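PDB 3V75: orotidine 5'-phosphate decarboxylase from Streptomyces avermitilis, which probably catalyses the decarboxylation of orotidine 5'-phosphate to UMP, the last step of de novo UMP biosynthesis. Local coordinates for residues A[119-132]-A[149-163]. Numbering follows the deposited sequence. Where two conformers were deposited one is given.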
loop_
_atom_site.group_PDB
_atom_site.type_symbol
_atom_site.label_atom_id
_atom_site.label_comp_id
_atom_site.label_asym_id
_atom_site.label_seq_id
_atom_site.Cartn_x
_atom_site.Cartn_y
_atom_site.Cartn_z
ATOM N N LYS A 119 -1.631 -1.871 -4.562
ATOM C CA LYS A 119 -0.231 -1.402 -4.440
ATOM C C LYS A 119 0.326 -1.603 -3.031
ATOM O O LYS A 119 0.815 -0.665 -2.390
ATOM C CB LYS A 119 -0.075 0.046 -4.921
ATOM C CG LYS A 119 -0.389 0.194 -6.428
ATOM C CD LYS A 119 -0.075 1.617 -6.878
ATOM C CE LYS A 119 -0.436 1.842 -8.382
ATOM N NZ LYS A 119 -1.930 1.748 -8.607
ATOM N N ARG A 120 0.236 -2.846 -2.558
ATOM C CA ARG A 120 0.728 -3.149 -1.196
ATOM C C ARG A 120 2.208 -3.464 -1.237
ATOM O O ARG A 120 2.739 -3.978 -2.227
ATOM C CB ARG A 120 -0.025 -4.353 -0.606
ATOM C CG ARG A 120 -1.553 -4.158 -0.555
ATOM C CD ARG A 120 -1.938 -2.904 0.242
ATOM N NE ARG A 120 -3.340 -2.959 0.720
ATOM C CZ ARG A 120 -4.302 -2.049 0.499
ATOM N NH1 ARG A 120 -4.059 -0.967 -0.261
ATOM N NH2 ARG A 120 -5.497 -2.241 1.053
ATOM N N GLY A 121 2.881 -3.220 -0.124
ATOM C CA GLY A 121 4.290 -3.577 -0.050
ATOM C C GLY A 121 4.769 -3.462 1.384
ATOM O O GLY A 121 4.759 -2.362 1.953
ATOM N N ASP A 122 5.174 -4.588 1.970
ATOM C CA ASP A 122 5.679 -4.592 3.340
ATOM C C ASP A 122 6.641 -5.793 3.493
ATOM O O ASP A 122 7.070 -6.376 2.484
ATOM C CB ASP A 122 4.512 -4.638 4.343
ATOM C CG ASP A 122 4.810 -3.884 5.641
ATOM O OD1 ASP A 122 5.907 -4.115 6.228
ATOM O OD2 ASP A 122 3.973 -3.048 6.061
ATOM N N ILE A 123 6.973 -6.159 4.728
ATOM C CA ILE A 123 8.063 -7.097 4.986
ATOM C C ILE A 123 7.557 -8.319 5.749
ATOM O O ILE A 123 6.682 -8.202 6.632
ATOM C CB ILE A 123 9.094 -6.348 5.879
ATOM C CG1 ILE A 123 9.862 -5.327 5.005
ATOM C CG2 ILE A 123 10.017 -7.238 6.647
ATOM C CD1 ILE A 123 10.377 -4.138 5.927
ATOM N N GLY A 124 8.089 -9.501 5.405
ATOM C CA GLY A 124 7.945 -10.659 6.270
ATOM C C GLY A 124 6.513 -11.044 6.506
ATOM O O GLY A 124 5.707 -11.103 5.546
ATOM N N SER A 125 6.163 -11.294 7.761
ATOM C CA SER A 125 4.804 -11.754 8.041
ATOM C C SER A 125 3.786 -10.679 7.730
ATOM O O SER A 125 2.591 -10.976 7.626
ATOM C CB SER A 125 4.654 -12.275 9.467
ATOM O OG SER A 125 4.877 -11.231 10.394
ATOM N N THR A 126 4.225 -9.423 7.610
ATOM C CA THR A 126 3.271 -8.379 7.231
ATOM C C THR A 126 2.923 -8.494 5.747
ATOM O O THR A 126 1.766 -8.401 5.363
ATOM C CB THR A 126 3.831 -6.965 7.516
ATOM O OG1 THR A 126 4.233 -6.890 8.884
ATOM C CG2 THR A 126 2.737 -5.925 7.254
HETATM N N MSE A 127 3.944 -8.761 4.938
HETATM C CA MSE A 127 3.750 -9.064 3.530
HETATM C C MSE A 127 2.891 -10.316 3.383
HETATM O O MSE A 127 2.002 -10.369 2.533
HETATM C CB MSE A 127 5.097 -9.263 2.832
HETATM C CG MSE A 127 4.998 -9.411 1.323
HETATM SE SE MSE A 127 4.531 -7.742 0.431
HETATM C CE MSE A 127 2.599 -7.989 0.322
ATOM N N ALA A 128 3.151 -11.323 4.216
ATOM C CA ALA A 128 2.344 -12.538 4.191
ATOM C C ALA A 128 0.883 -12.241 4.501
ATOM O O ALA A 128 -0.022 -12.849 3.929
ATOM C CB ALA A 128 2.907 -13.554 5.187
ATOM N N ALA A 129 0.638 -11.335 5.447
ATOM C CA ALA A 129 -0.720 -10.984 5.809
ATOM C C ALA A 129 -1.452 -10.269 4.656
ATOM O O ALA A 129 -2.624 -10.534 4.418
ATOM C CB ALA A 129 -0.724 -10.124 7.096
ATOM N N TYR A 130 -0.773 -9.381 3.923
ATOM C CA TYR A 130 -1.397 -8.836 2.717
ATOM C C TYR A 130 -1.702 -9.929 1.695
ATOM O O TYR A 130 -2.759 -9.924 1.031
ATOM C CB TYR A 130 -0.464 -7.834 2.060
ATOM C CG TYR A 130 -0.480 -6.443 2.664
ATOM C CD1 TYR A 130 -1.696 -5.782 2.900
ATOM C CD2 TYR A 130 0.721 -5.760 2.915
ATOM C CE1 TYR A 130 -1.724 -4.471 3.396
ATOM C CE2 TYR A 130 0.720 -4.453 3.414
ATOM C CZ TYR A 130 -0.512 -3.818 3.651
ATOM O OH TYR A 130 -0.531 -2.517 4.137
ATOM N N ALA A 131 -0.791 -10.887 1.566
ATOM C CA ALA A 131 -1.046 -11.996 0.653
ATOM C C ALA A 131 -2.226 -12.805 1.129
ATOM O O ALA A 131 -3.043 -13.274 0.318
ATOM C CB ALA A 131 0.204 -12.868 0.514
ATOM N N GLU A 132 -2.360 -13.003 2.432
ATOM C CA GLU A 132 -3.494 -13.708 3.072
ATOM C C GLU A 132 -4.817 -12.988 2.689
ATOM O O GLU A 132 -5.850 -13.617 2.457
ATOM C CB GLU A 132 -3.312 -13.762 4.631
ATOM C CG GLU A 132 -4.481 -14.356 5.471
ATOM C CD GLU A 132 -4.195 -14.486 7.012
ATOM O OE1 GLU A 132 -3.009 -14.728 7.368
ATOM O OE2 GLU A 132 -5.125 -14.430 7.828
ATOM N N SER A 149 4.071 -2.913 -4.586
ATOM C CA SER A 149 5.094 -1.887 -4.762
ATOM C C SER A 149 6.409 -2.508 -4.229
ATOM O O SER A 149 6.402 -3.199 -3.194
ATOM C CB SER A 149 4.626 -0.652 -3.979
ATOM O OG SER A 149 5.455 0.499 -4.131
ATOM N N PRO A 150 7.514 -2.381 -4.964
ATOM C CA PRO A 150 8.759 -3.028 -4.514
ATOM C C PRO A 150 9.744 -2.056 -3.888
ATOM O O PRO A 150 10.952 -2.350 -3.980
ATOM C CB PRO A 150 9.311 -3.595 -5.797
ATOM C CG PRO A 150 8.946 -2.487 -6.832
ATOM C CD PRO A 150 7.574 -1.993 -6.390
ATOM N N TYR A 151 9.318 -0.986 -3.232
ATOM C CA TYR A 151 10.251 -0.045 -2.624
ATOM C C TYR A 151 11.188 -0.746 -1.603
ATOM O O TYR A 151 12.338 -0.342 -1.398
ATOM C CB TYR A 151 9.523 1.169 -1.967
ATOM C CG TYR A 151 10.445 2.229 -1.444
ATOM C CD1 TYR A 151 10.987 3.249 -2.312
ATOM C CD2 TYR A 151 10.867 2.258 -0.117
ATOM C CE1 TYR A 151 11.859 4.216 -1.830
ATOM C CE2 TYR A 151 11.760 3.208 0.367
ATOM C CZ TYR A 151 12.254 4.264 -0.508
ATOM O OH TYR A 151 13.181 5.175 -0.008
ATOM N N LEU A 152 10.655 -1.775 -0.935
ATOM C CA LEU A 152 11.429 -2.487 0.096
ATOM C C LEU A 152 12.303 -3.600 -0.513
ATOM O O LEU A 152 13.034 -4.292 0.218
ATOM C CB LEU A 152 10.482 -3.031 1.175
ATOM C CG LEU A 152 9.641 -1.939 1.818
ATOM C CD1 LEU A 152 8.569 -2.530 2.733
ATOM C CD2 LEU A 152 10.511 -0.991 2.637
ATOM N N GLY A 153 12.279 -3.736 -1.843
ATOM C CA GLY A 153 13.152 -4.646 -2.559
ATOM C C GLY A 153 12.374 -5.835 -3.097
ATOM O O GLY A 153 11.434 -6.303 -2.454
ATOM N N TYR A 154 12.765 -6.343 -4.258
ATOM C CA TYR A 154 12.032 -7.459 -4.861
ATOM C C TYR A 154 11.915 -8.671 -3.885
ATOM O O TYR A 154 10.858 -9.313 -3.781
ATOM C CB TYR A 154 12.661 -7.874 -6.199
ATOM C CG TYR A 154 11.850 -8.945 -6.893
ATOM C CD1 TYR A 154 10.765 -8.590 -7.711
ATOM C CD2 TYR A 154 12.122 -10.297 -6.697
ATOM C CE1 TYR A 154 9.998 -9.559 -8.334
ATOM C CE2 TYR A 154 11.359 -11.279 -7.313
ATOM C CZ TYR A 154 10.300 -10.897 -8.130
ATOM O OH TYR A 154 9.522 -11.837 -8.773
ATOM N N GLY A 155 13.001 -8.958 -3.172
ATOM C CA GLY A 155 13.009 -10.127 -2.303
ATOM C C GLY A 155 12.022 -9.968 -1.186
ATOM O O GLY A 155 11.580 -10.988 -0.626
ATOM N N SER A 156 11.651 -8.739 -0.824
ATOM C CA SER A 156 10.673 -8.553 0.251
ATOM C C SER A 156 9.280 -9.041 -0.169
ATOM O O SER A 156 8.404 -9.292 0.687
ATOM C CB SER A 156 10.598 -7.099 0.690
ATOM O OG SER A 156 9.966 -6.309 -0.321
ATOM N N LEU A 157 9.055 -9.206 -1.476
ATOM C CA LEU A 157 7.749 -9.674 -1.978
ATOM C C LEU A 157 7.593 -11.168 -1.875
ATOM O O LEU A 157 6.530 -11.702 -2.200
ATOM C CB LEU A 157 7.594 -9.314 -3.484
ATOM C CG LEU A 157 7.762 -7.828 -3.810
ATOM C CD1 LEU A 157 7.776 -7.651 -5.342
ATOM C CD2 LEU A 157 6.711 -6.976 -3.158
ATOM N N ARG A 158 8.655 -11.863 -1.466
ATOM C CA ARG A 158 8.661 -13.324 -1.523
ATOM C C ARG A 158 7.418 -14.015 -0.909
ATOM O O ARG A 158 6.881 -14.951 -1.507
ATOM C CB ARG A 158 9.946 -13.882 -0.906
ATOM C CG ARG A 158 10.037 -15.413 -1.079
ATOM C CD ARG A 158 11.400 -15.951 -0.589
ATOM N NE ARG A 158 11.645 -15.520 0.779
ATOM C CZ ARG A 158 12.372 -16.200 1.672
ATOM N NH1 ARG A 158 12.933 -17.391 1.328
ATOM N NH2 ARG A 158 12.500 -15.712 2.918
ATOM N N PRO A 159 6.949 -13.576 0.273
ATOM C CA PRO A 159 5.754 -14.282 0.796
ATOM C C PRO A 159 4.550 -14.187 -0.143
ATOM O O PRO A 159 3.745 -15.143 -0.215
ATOM C CB PRO A 159 5.460 -13.561 2.136
ATOM C CG PRO A 159 6.828 -13.005 2.555
ATOM C CD PRO A 159 7.481 -12.591 1.238
ATOM N N ALA A 160 4.391 -13.060 -0.826
ATOM C CA ALA A 160 3.282 -12.901 -1.771
ATOM C C ALA A 160 3.519 -13.718 -3.044
ATOM O O ALA A 160 2.573 -14.315 -3.578
ATOM C CB ALA A 160 3.098 -11.423 -2.132
ATOM N N VAL A 161 4.760 -13.758 -3.551
ATOM C CA VAL A 161 5.082 -14.611 -4.702
ATOM C C VAL A 161 4.751 -16.067 -4.401
ATOM O O VAL A 161 4.092 -16.748 -5.209
ATOM C CB VAL A 161 6.595 -14.504 -5.098
ATOM C CG1 VAL A 161 6.955 -15.517 -6.201
ATOM C CG2 VAL A 161 6.945 -13.069 -5.557
ATOM N N GLU A 162 5.191 -16.564 -3.245
ATOM C CA GLU A 162 4.989 -17.976 -2.934
ATOM C C GLU A 162 3.509 -18.306 -2.792
ATOM O O GLU A 162 3.032 -19.341 -3.267
ATOM C CB GLU A 162 5.725 -18.357 -1.640
ATOM C CG GLU A 162 7.239 -18.329 -1.766
ATOM C CD GLU A 162 7.933 -18.478 -0.371
ATOM O OE1 GLU A 162 7.244 -18.402 0.695
ATOM O OE2 GLU A 162 9.190 -18.628 -0.331
ATOM N N LEU A 163 2.770 -17.447 -2.098
ATOM C CA LEU A 163 1.348 -17.747 -1.895
ATOM C C LEU A 163 0.581 -17.630 -3.203
ATOM O O LEU A 163 -0.312 -18.446 -3.477
ATOM C CB LEU A 163 0.751 -16.827 -0.828
ATOM C CG LEU A 163 -0.703 -17.159 -0.509
ATOM C CD1 LEU A 163 -0.930 -18.691 -0.244
ATOM C CD2 LEU A 163 -1.231 -16.295 0.670
HETATM O O HOH W 1 7.490 -5.311 -0.011
HETATM O O HOH W 2 9.583 -9.987 3.091
#
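The selenomethionine at position 127 and P159 form the centre of the contact, their side chains crossing at about a right angle. M127 reaches across to S156 and P159, its CG lying opposite the backbone N (chi1 -173°), 4.0 Å from P159 CD and 3.5 Å from the carbonyl O of S156. Bends at chi2 and chi3 then carry SE to the methyl CD2 of L157 and CE to the CB of A160. The proline ring in turn fills the hollow lined by G124, M127 and A128, its CG resting 3.7 Å from G124 O and its CB against the backbone of A128. One turn on, A131 is the bump: its CB sits between A160 and L163, 3.7 Å from L163 CD2. Helices 124-132 and 158-163, which follow neighbouring strands of the eight-stranded TIM barrel, run side by side here at 36°, their axes as close as 8.0 Å, with small residues at the crossing. The methyl CD1 of L152 is set against the backbone of D122 and 3.8 Å from I123 CG1, and the N-H of S149 donates to R120 O (2.9 Å). Two waters fill the seam between these regions, one donating to both D122 O and S156 OG, the other joining G124 N to S156 O. S156 OG itself donates to G153 O. K119, the predicted proton donor, turns its end away from 149-163, its NZ in salt bridges with D117 and with D122 of the second subunit.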